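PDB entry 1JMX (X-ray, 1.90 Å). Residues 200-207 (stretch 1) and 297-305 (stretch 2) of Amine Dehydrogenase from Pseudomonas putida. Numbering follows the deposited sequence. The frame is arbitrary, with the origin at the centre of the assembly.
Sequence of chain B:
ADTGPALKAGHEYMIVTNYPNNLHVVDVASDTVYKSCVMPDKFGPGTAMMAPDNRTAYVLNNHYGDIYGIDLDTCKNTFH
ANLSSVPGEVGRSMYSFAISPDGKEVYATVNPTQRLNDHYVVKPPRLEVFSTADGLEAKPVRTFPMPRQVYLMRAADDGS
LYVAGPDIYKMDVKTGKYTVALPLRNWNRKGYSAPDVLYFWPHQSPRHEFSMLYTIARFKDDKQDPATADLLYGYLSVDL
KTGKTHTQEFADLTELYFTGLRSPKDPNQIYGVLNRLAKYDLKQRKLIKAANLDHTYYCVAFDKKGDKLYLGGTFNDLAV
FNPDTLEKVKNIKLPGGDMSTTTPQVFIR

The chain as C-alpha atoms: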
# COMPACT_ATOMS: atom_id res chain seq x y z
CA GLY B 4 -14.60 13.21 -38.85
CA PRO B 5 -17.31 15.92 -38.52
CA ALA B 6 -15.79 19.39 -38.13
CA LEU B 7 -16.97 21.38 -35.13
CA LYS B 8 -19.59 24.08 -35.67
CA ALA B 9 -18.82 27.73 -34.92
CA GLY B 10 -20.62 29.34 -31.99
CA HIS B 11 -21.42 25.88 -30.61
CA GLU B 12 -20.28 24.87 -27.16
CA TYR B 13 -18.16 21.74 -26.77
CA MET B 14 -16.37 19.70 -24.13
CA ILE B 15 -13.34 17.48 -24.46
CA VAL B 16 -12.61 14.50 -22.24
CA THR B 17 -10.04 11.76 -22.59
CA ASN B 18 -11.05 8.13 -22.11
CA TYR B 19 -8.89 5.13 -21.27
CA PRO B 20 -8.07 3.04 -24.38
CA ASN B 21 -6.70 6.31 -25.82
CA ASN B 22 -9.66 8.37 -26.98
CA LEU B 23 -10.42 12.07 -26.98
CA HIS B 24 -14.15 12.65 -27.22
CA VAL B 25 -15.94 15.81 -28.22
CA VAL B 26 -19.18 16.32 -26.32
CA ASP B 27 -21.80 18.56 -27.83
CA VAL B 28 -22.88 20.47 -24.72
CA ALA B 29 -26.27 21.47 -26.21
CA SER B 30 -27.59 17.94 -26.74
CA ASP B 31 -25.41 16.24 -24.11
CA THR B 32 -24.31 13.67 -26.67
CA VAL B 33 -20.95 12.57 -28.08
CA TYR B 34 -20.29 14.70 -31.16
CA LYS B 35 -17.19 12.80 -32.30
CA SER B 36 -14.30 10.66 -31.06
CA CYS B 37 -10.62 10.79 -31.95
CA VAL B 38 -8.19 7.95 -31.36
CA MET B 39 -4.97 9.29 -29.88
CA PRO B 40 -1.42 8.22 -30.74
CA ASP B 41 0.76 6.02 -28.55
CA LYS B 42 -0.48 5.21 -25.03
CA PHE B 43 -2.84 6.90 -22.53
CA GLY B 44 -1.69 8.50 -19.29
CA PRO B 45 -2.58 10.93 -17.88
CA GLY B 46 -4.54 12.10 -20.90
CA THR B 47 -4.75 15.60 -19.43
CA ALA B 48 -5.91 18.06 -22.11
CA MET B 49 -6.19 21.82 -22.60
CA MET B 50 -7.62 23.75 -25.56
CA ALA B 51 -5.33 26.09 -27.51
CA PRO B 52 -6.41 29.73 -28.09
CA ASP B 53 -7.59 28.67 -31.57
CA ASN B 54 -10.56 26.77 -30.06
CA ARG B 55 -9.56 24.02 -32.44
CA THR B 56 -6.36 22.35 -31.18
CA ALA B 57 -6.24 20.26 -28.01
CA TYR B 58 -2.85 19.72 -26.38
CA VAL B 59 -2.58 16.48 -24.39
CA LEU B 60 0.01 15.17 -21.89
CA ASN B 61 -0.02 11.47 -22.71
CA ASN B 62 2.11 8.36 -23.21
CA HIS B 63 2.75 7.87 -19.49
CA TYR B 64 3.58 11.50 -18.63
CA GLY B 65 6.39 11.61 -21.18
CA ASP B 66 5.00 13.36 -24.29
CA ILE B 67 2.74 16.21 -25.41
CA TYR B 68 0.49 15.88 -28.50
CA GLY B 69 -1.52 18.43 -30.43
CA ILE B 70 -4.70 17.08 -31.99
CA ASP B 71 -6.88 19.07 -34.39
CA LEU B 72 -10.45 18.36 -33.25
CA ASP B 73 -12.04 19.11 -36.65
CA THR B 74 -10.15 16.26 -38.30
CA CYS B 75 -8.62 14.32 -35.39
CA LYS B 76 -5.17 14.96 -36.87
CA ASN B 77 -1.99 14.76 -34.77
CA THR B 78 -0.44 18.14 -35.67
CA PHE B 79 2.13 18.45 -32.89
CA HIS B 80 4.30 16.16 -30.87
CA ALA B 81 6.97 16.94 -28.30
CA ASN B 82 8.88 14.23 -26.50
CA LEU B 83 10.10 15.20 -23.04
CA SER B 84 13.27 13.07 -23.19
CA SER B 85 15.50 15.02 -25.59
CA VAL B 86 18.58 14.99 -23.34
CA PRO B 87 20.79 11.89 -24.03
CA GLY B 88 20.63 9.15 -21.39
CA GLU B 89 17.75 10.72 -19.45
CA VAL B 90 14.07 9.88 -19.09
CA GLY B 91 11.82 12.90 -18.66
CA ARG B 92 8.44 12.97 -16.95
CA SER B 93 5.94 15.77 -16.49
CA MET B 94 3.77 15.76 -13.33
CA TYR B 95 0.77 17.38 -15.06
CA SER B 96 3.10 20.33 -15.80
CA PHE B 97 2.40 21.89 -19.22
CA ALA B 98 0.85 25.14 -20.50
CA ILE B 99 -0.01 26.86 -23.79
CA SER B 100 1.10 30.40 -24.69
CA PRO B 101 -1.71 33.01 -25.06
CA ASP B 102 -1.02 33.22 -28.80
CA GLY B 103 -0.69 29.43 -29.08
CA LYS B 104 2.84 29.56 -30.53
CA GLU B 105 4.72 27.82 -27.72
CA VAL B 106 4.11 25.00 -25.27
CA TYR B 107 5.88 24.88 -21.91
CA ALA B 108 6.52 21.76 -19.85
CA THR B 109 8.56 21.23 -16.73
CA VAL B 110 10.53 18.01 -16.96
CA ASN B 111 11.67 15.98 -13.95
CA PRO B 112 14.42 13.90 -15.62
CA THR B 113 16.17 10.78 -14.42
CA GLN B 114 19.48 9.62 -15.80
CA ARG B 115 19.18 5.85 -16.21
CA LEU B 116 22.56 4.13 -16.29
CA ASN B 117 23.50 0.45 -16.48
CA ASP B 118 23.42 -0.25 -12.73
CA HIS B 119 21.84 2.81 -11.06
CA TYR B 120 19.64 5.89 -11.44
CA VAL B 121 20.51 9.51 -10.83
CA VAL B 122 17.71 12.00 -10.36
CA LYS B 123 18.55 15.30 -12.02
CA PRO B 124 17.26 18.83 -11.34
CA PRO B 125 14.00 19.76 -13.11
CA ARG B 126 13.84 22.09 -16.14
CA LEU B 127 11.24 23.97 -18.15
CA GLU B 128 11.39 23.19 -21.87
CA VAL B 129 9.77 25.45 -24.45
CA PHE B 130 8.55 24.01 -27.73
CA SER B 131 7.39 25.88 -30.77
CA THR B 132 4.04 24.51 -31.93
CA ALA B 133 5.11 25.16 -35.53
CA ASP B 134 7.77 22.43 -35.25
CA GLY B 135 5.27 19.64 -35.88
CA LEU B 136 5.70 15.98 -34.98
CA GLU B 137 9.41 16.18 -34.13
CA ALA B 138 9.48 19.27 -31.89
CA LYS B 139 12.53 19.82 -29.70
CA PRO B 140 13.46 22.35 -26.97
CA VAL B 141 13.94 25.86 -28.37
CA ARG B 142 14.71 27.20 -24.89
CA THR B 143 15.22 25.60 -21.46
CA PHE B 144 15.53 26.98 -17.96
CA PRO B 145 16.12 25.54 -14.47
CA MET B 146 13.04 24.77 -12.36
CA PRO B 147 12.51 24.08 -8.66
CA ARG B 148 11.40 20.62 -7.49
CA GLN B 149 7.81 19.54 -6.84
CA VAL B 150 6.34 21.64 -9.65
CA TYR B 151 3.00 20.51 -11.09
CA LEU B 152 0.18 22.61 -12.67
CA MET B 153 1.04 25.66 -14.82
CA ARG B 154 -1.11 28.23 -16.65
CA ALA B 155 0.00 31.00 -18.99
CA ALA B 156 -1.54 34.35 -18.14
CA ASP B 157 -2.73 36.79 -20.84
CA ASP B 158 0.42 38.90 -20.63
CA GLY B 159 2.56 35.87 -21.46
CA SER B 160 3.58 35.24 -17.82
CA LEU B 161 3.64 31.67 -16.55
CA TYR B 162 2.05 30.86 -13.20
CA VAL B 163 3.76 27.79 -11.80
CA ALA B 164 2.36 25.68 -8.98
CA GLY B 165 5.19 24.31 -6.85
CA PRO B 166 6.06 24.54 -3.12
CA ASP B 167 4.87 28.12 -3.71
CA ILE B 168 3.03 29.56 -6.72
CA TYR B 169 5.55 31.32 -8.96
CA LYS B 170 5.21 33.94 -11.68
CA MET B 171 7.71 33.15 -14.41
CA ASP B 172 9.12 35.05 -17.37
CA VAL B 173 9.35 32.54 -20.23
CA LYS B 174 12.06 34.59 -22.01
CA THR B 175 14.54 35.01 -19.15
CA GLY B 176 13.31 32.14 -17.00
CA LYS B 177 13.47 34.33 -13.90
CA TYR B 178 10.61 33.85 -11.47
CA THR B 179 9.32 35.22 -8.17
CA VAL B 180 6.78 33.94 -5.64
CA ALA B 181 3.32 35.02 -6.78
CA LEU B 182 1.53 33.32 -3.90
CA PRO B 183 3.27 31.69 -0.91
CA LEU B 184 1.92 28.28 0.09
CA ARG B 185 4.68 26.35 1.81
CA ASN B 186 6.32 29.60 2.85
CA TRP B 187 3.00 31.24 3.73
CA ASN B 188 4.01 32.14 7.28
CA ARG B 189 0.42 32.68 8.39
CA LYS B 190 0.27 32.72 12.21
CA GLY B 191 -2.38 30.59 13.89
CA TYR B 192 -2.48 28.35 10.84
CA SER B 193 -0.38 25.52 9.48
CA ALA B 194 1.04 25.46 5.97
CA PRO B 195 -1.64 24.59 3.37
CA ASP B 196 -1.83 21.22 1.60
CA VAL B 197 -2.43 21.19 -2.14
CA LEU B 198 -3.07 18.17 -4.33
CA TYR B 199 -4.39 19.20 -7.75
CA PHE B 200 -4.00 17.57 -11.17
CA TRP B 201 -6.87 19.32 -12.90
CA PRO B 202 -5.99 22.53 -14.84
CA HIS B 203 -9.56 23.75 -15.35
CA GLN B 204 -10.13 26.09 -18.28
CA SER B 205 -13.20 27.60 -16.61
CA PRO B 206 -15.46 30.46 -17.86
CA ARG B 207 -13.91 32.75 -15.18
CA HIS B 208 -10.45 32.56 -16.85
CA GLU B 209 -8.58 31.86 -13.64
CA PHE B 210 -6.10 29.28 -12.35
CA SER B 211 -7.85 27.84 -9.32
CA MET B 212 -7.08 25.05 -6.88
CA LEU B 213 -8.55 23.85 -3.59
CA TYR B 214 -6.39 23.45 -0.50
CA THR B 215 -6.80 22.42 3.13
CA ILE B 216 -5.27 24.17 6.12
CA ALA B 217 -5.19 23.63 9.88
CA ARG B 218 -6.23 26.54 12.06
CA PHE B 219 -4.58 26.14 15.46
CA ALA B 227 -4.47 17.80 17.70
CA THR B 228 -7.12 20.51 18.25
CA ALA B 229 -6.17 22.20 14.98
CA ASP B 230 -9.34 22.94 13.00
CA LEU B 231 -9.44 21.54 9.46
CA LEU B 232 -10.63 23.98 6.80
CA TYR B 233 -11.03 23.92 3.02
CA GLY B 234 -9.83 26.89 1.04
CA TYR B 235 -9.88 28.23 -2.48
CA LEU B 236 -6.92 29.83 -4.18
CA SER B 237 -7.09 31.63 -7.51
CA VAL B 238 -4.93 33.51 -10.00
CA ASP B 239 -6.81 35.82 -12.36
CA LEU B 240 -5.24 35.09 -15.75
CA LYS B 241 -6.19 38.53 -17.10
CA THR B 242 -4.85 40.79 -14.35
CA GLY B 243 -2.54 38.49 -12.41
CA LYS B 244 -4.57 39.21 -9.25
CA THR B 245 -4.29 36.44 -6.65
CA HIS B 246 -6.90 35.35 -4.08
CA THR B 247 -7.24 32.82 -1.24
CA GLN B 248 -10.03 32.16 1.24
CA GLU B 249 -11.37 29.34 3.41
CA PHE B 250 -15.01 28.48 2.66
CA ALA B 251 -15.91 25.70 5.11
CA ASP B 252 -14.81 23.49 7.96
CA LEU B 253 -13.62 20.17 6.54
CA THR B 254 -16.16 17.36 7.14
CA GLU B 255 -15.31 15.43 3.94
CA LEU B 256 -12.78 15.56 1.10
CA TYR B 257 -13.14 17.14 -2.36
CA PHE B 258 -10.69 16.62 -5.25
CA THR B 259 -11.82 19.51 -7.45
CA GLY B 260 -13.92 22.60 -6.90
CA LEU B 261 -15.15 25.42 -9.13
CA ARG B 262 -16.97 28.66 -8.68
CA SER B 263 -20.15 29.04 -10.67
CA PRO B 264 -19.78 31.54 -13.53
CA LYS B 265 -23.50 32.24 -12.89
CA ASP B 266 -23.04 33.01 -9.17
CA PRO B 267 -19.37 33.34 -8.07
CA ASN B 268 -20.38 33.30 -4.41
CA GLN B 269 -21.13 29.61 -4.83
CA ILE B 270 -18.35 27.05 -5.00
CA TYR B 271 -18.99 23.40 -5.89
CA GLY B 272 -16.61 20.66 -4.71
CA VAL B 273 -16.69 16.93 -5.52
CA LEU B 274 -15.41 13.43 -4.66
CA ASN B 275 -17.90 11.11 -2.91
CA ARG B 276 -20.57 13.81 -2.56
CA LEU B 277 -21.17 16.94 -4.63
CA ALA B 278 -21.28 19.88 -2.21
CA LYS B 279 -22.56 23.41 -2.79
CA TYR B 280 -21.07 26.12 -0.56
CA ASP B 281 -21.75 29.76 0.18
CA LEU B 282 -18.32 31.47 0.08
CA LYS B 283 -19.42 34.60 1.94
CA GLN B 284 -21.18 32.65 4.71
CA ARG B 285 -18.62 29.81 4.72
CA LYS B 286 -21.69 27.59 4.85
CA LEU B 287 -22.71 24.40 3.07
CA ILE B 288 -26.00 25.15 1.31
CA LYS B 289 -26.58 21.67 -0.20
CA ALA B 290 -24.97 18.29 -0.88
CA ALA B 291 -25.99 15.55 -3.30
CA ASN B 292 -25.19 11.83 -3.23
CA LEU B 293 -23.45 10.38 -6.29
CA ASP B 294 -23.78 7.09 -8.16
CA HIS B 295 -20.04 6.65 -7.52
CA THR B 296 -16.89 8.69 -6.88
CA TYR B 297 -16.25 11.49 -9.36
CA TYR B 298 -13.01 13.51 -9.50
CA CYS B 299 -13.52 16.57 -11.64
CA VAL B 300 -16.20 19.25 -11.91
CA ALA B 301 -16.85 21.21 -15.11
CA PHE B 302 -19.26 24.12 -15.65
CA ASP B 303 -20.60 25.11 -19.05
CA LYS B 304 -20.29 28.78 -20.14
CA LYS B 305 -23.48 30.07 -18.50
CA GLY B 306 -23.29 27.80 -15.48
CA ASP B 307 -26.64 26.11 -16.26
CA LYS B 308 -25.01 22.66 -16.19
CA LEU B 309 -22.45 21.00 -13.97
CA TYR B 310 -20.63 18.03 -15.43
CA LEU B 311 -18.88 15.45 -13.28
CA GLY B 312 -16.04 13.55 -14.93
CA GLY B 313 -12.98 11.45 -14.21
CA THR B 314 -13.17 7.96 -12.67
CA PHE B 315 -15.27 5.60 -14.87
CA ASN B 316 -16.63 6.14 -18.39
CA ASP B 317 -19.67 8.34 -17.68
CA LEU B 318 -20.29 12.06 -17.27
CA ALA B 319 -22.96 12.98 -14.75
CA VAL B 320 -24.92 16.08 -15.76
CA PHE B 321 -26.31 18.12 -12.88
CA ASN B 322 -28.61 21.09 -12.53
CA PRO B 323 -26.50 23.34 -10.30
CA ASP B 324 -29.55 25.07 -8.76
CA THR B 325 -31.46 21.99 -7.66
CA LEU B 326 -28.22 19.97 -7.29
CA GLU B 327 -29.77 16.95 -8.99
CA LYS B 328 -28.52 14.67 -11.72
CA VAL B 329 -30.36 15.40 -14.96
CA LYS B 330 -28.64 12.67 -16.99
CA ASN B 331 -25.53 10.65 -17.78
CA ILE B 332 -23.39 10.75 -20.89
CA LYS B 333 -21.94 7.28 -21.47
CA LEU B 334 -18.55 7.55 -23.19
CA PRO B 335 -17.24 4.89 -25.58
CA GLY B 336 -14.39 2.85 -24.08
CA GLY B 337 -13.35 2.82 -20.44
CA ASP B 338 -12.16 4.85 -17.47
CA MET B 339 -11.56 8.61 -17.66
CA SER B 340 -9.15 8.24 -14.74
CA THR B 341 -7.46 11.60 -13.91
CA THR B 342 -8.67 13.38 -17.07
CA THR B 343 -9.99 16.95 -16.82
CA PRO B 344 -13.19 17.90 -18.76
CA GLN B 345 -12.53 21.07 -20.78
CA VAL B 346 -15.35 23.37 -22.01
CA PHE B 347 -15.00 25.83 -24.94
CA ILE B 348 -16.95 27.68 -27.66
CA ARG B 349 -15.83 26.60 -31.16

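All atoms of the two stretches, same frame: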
# COMPACT_ATOMS: atom_id res chain seq x y z
N PHE B 200 -4.46 18.01 -9.85
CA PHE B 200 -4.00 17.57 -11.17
C PHE B 200 -5.00 17.94 -12.25
O PHE B 200 -4.99 17.37 -13.33
CB PHE B 200 -3.81 16.05 -11.17
CG PHE B 200 -2.88 15.55 -10.12
CD1 PHE B 200 -1.68 16.21 -9.87
CD2 PHE B 200 -3.22 14.45 -9.35
CE1 PHE B 200 -0.83 15.78 -8.86
CE2 PHE B 200 -2.38 14.00 -8.35
CZ PHE B 200 -1.18 14.66 -8.10
N TRP B 201 -5.84 18.92 -11.95
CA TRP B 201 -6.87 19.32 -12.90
C TRP B 201 -6.80 20.81 -13.26
O TRP B 201 -7.29 21.66 -12.53
CB TRP B 201 -8.25 18.95 -12.33
CG TRP B 201 -8.36 17.48 -11.88
CD1 TRP B 201 -8.74 16.42 -12.65
CD2 TRP B 201 -8.06 16.94 -10.57
NE1 TRP B 201 -8.69 15.26 -11.91
CE2 TRP B 201 -8.28 15.55 -10.64
CE3 TRP B 201 -7.62 17.50 -9.36
CZ2 TRP B 201 -8.08 14.70 -9.54
CZ3 TRP B 201 -7.43 16.66 -8.27
CH2 TRP B 201 -7.65 15.28 -8.37
N PRO B 202 -6.12 21.14 -14.38
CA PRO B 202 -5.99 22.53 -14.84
C PRO B 202 -7.27 22.95 -15.57
O PRO B 202 -7.35 22.88 -16.80
CB PRO B 202 -4.79 22.45 -15.78
CG PRO B 202 -4.96 21.10 -16.42
CD PRO B 202 -5.34 20.23 -15.24
N HIS B 203 -8.28 23.34 -14.79
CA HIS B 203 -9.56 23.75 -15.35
C HIS B 203 -9.43 25.00 -16.22
O HIS B 203 -8.77 25.97 -15.86
CB HIS B 203 -10.57 24.11 -14.24
CG HIS B 203 -10.63 23.13 -13.11
ND1 HIS B 203 -11.30 21.94 -13.19
CD2 HIS B 203 -10.18 23.23 -11.84
CE1 HIS B 203 -11.28 21.33 -12.02
NE2 HIS B 203 -10.60 22.10 -11.18
N GLN B 204 -10.08 24.95 -17.38
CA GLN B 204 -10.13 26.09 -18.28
C GLN B 204 -11.58 26.55 -18.11
O GLN B 204 -12.43 26.31 -18.97
CB GLN B 204 -9.82 25.67 -19.72
CG GLN B 204 -8.36 25.29 -19.93
CD GLN B 204 -8.00 25.07 -21.39
OE1 GLN B 204 -8.69 24.36 -22.11
NE2 GLN B 204 -6.91 25.69 -21.82
N SER B 205 -11.86 27.15 -16.96
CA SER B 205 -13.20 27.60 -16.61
C SER B 205 -13.61 28.95 -17.20
O SER B 205 -12.75 29.76 -17.56
CB SER B 205 -13.37 27.65 -15.09
OG SER B 205 -12.54 28.64 -14.52
N PRO B 206 -14.93 29.20 -17.31
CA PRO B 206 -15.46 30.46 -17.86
C PRO B 206 -14.90 31.73 -17.18
O PRO B 206 -14.86 32.80 -17.80
CB PRO B 206 -16.97 30.32 -17.64
CG PRO B 206 -17.18 28.85 -17.84
CD PRO B 206 -16.03 28.26 -17.04
N ARG B 207 -14.46 31.61 -15.93
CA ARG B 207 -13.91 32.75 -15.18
C ARG B 207 -12.47 33.11 -15.56
O ARG B 207 -11.94 34.11 -15.08
CB ARG B 207 -14.00 32.50 -13.67
CG ARG B 207 -15.39 32.07 -13.17
CD ARG B 207 -15.55 32.24 -11.65
NE ARG B 207 -15.63 33.65 -11.27
CZ ARG B 207 -14.80 34.26 -10.43
NH1 ARG B 207 -13.81 33.59 -9.86
NH2 ARG B 207 -14.95 35.56 -10.16
N TYR B 297 -16.56 10.69 -8.18
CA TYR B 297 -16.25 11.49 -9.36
C TYR B 297 -15.09 12.39 -8.92
O TYR B 297 -15.02 12.79 -7.76
CB TYR B 297 -17.45 12.34 -9.80
CG TYR B 297 -18.53 11.57 -10.52
CD1 TYR B 297 -19.66 11.11 -9.84
CD2 TYR B 297 -18.44 11.32 -11.89
CE1 TYR B 297 -20.67 10.41 -10.50
CE2 TYR B 297 -19.45 10.63 -12.56
CZ TYR B 297 -20.56 10.17 -11.86
OH TYR B 297 -21.54 9.45 -12.50
N TYR B 298 -14.17 12.68 -9.83
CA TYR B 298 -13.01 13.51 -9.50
C TYR B 298 -13.11 14.98 -9.84
O TYR B 298 -12.81 15.86 -9.03
CB TYR B 298 -11.77 13.03 -10.26
CG TYR B 298 -11.15 11.72 -9.86
CD1 TYR B 298 -11.26 11.21 -8.57
CD2 TYR B 298 -10.36 11.02 -10.78
CE1 TYR B 298 -10.59 10.03 -8.20
CE2 TYR B 298 -9.70 9.87 -10.44
CZ TYR B 298 -9.81 9.37 -9.15
OH TYR B 298 -9.12 8.23 -8.84
N CYS B 299 -13.51 15.23 -11.08
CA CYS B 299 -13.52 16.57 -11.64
C CYS B 299 -14.82 17.25 -12.06
O CYS B 299 -15.59 16.71 -12.86
CB CYS B 299 -12.56 16.54 -12.83
SG CYS B 299 -11.98 18.11 -13.40
N VAL B 300 -15.03 18.47 -11.55
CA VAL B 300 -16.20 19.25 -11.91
C VAL B 300 -15.90 20.07 -13.16
O VAL B 300 -14.74 20.37 -13.46
CB VAL B 300 -16.65 20.25 -10.79
CG1 VAL B 300 -17.29 19.52 -9.63
CG2 VAL B 300 -15.49 21.11 -10.31
N ALA B 301 -16.95 20.39 -13.91
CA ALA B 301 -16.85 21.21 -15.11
C ALA B 301 -18.17 21.96 -15.28
O ALA B 301 -19.23 21.37 -15.15
CB ALA B 301 -16.55 20.35 -16.34
N PHE B 302 -18.09 23.27 -15.45
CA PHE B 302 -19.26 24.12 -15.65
C PHE B 302 -19.31 24.54 -17.12
O PHE B 302 -18.27 24.78 -17.74
CB PHE B 302 -19.12 25.40 -14.82
CG PHE B 302 -19.80 25.35 -13.48
CD1 PHE B 302 -19.04 25.39 -12.31
CD2 PHE B 302 -21.19 25.34 -13.39
CE1 PHE B 302 -19.66 25.42 -11.07
CE2 PHE B 302 -21.81 25.37 -12.15
CZ PHE B 302 -21.04 25.41 -10.99
N ASP B 303 -20.51 24.62 -17.69
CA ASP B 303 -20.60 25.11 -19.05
C ASP B 303 -20.46 26.65 -18.96
O ASP B 303 -20.37 27.19 -17.86
CB ASP B 303 -21.87 24.63 -19.79
CG ASP B 303 -23.17 25.17 -19.20
OD1 ASP B 303 -24.23 24.84 -19.77
OD2 ASP B 303 -23.17 25.91 -18.20
N LYS B 304 -20.47 27.33 -20.10
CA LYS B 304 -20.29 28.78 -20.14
C LYS B 304 -21.21 29.61 -19.25
O LYS B 304 -20.74 30.48 -18.51
CB LYS B 304 -20.36 29.30 -21.58
CG LYS B 304 -19.08 29.98 -22.05
CD LYS B 304 -17.87 29.04 -22.02
CE LYS B 304 -16.61 29.74 -22.52
NZ LYS B 304 -15.45 28.83 -22.50
N LYS B 305 -22.51 29.33 -19.31
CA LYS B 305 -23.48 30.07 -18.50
C LYS B 305 -23.60 29.58 -17.07
O LYS B 305 -24.02 30.33 -16.19
CB LYS B 305 -24.86 30.07 -19.18
CG LYS B 305 -24.96 30.99 -20.39
CD LYS B 305 -26.34 30.90 -21.04
CE LYS B 305 -27.46 31.25 -20.05
NZ LYS B 305 -28.84 30.99 -20.61
O HOH W 1 -12.73 21.09 -15.60

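The sulfur of C299 touches two aromatic rings of the other stretch, W201 and H203. C299 SG lies 3.7 Å from W201 CD1 and 3.6 Å from H203 CE1. The two approaches differ in geometry. C299 SG is oblique to W201, 4.4 Å from the centroid of its five-membered ring and 45° off the normal. C299 SG is at the edge of the H203 ring, near its plane, 4.5 Å from the H203 centroid and 74° off the normal. The chi1 of C299 is t, at -162°, and its CA-to-CB bond points toward stretch 1. W201 and H203 return this, each with chi1 in the m well and CA-to-CB toward stretch 2. All three residues are buried.

No direct hydrogen bond joins the two stretches. A water supplies the polar link instead. H203 ND1 and V300 O are 3.8 Å apart, too far for a good direct bond. Water 1 bridges them, 2.9 Å from H203 ND1 and 3.0 Å from V300 O. It donates to the carbonyl oxygen of V300. The other ring nitrogen, H203 NE2, is hydrogen-bonded to a residue just outside the stretches, so both nitrogens of this buried ring have partners.

W201 also packs against Y298. W201 CZ2 is 4.1 Å from Y298 CB, an apolar contact on the six-membered part of the indole. The indole thus spans two consecutive residues of stretch 2, with CD1 near C299 and CZ2 near Y298. The hydroxyl of Y298 is hydrogen-bonded elsewhere in the structure.

At the other end of the contact P206 packs mainly against backbone. P206 CG is 3.6 Å from D303 O and 3.9 Å from K304 CA. P206 CD is 4.2 Å from F302 O. The proline ring has no polar hydrogen to offer these carbonyls, so the contacts are van der Waals packing. K304 adds some side chain: its CA-to-CB bond points sideways, but the chain comes nearer further out, with K304 CD 4.2 Å from P206 CG. P206 has the largest covered area of any residue in the contact, 83 Å².

The touching parts run in nearly the same direction, 17° apart. The W201 CA and C299 CA atoms are 7.3 Å apart; the backbones stand further apart at Q204 and come closest at P206 CA and K304 CA, 5.6 Å apart. The contact is modest, burying 373 Å² summed over both sides.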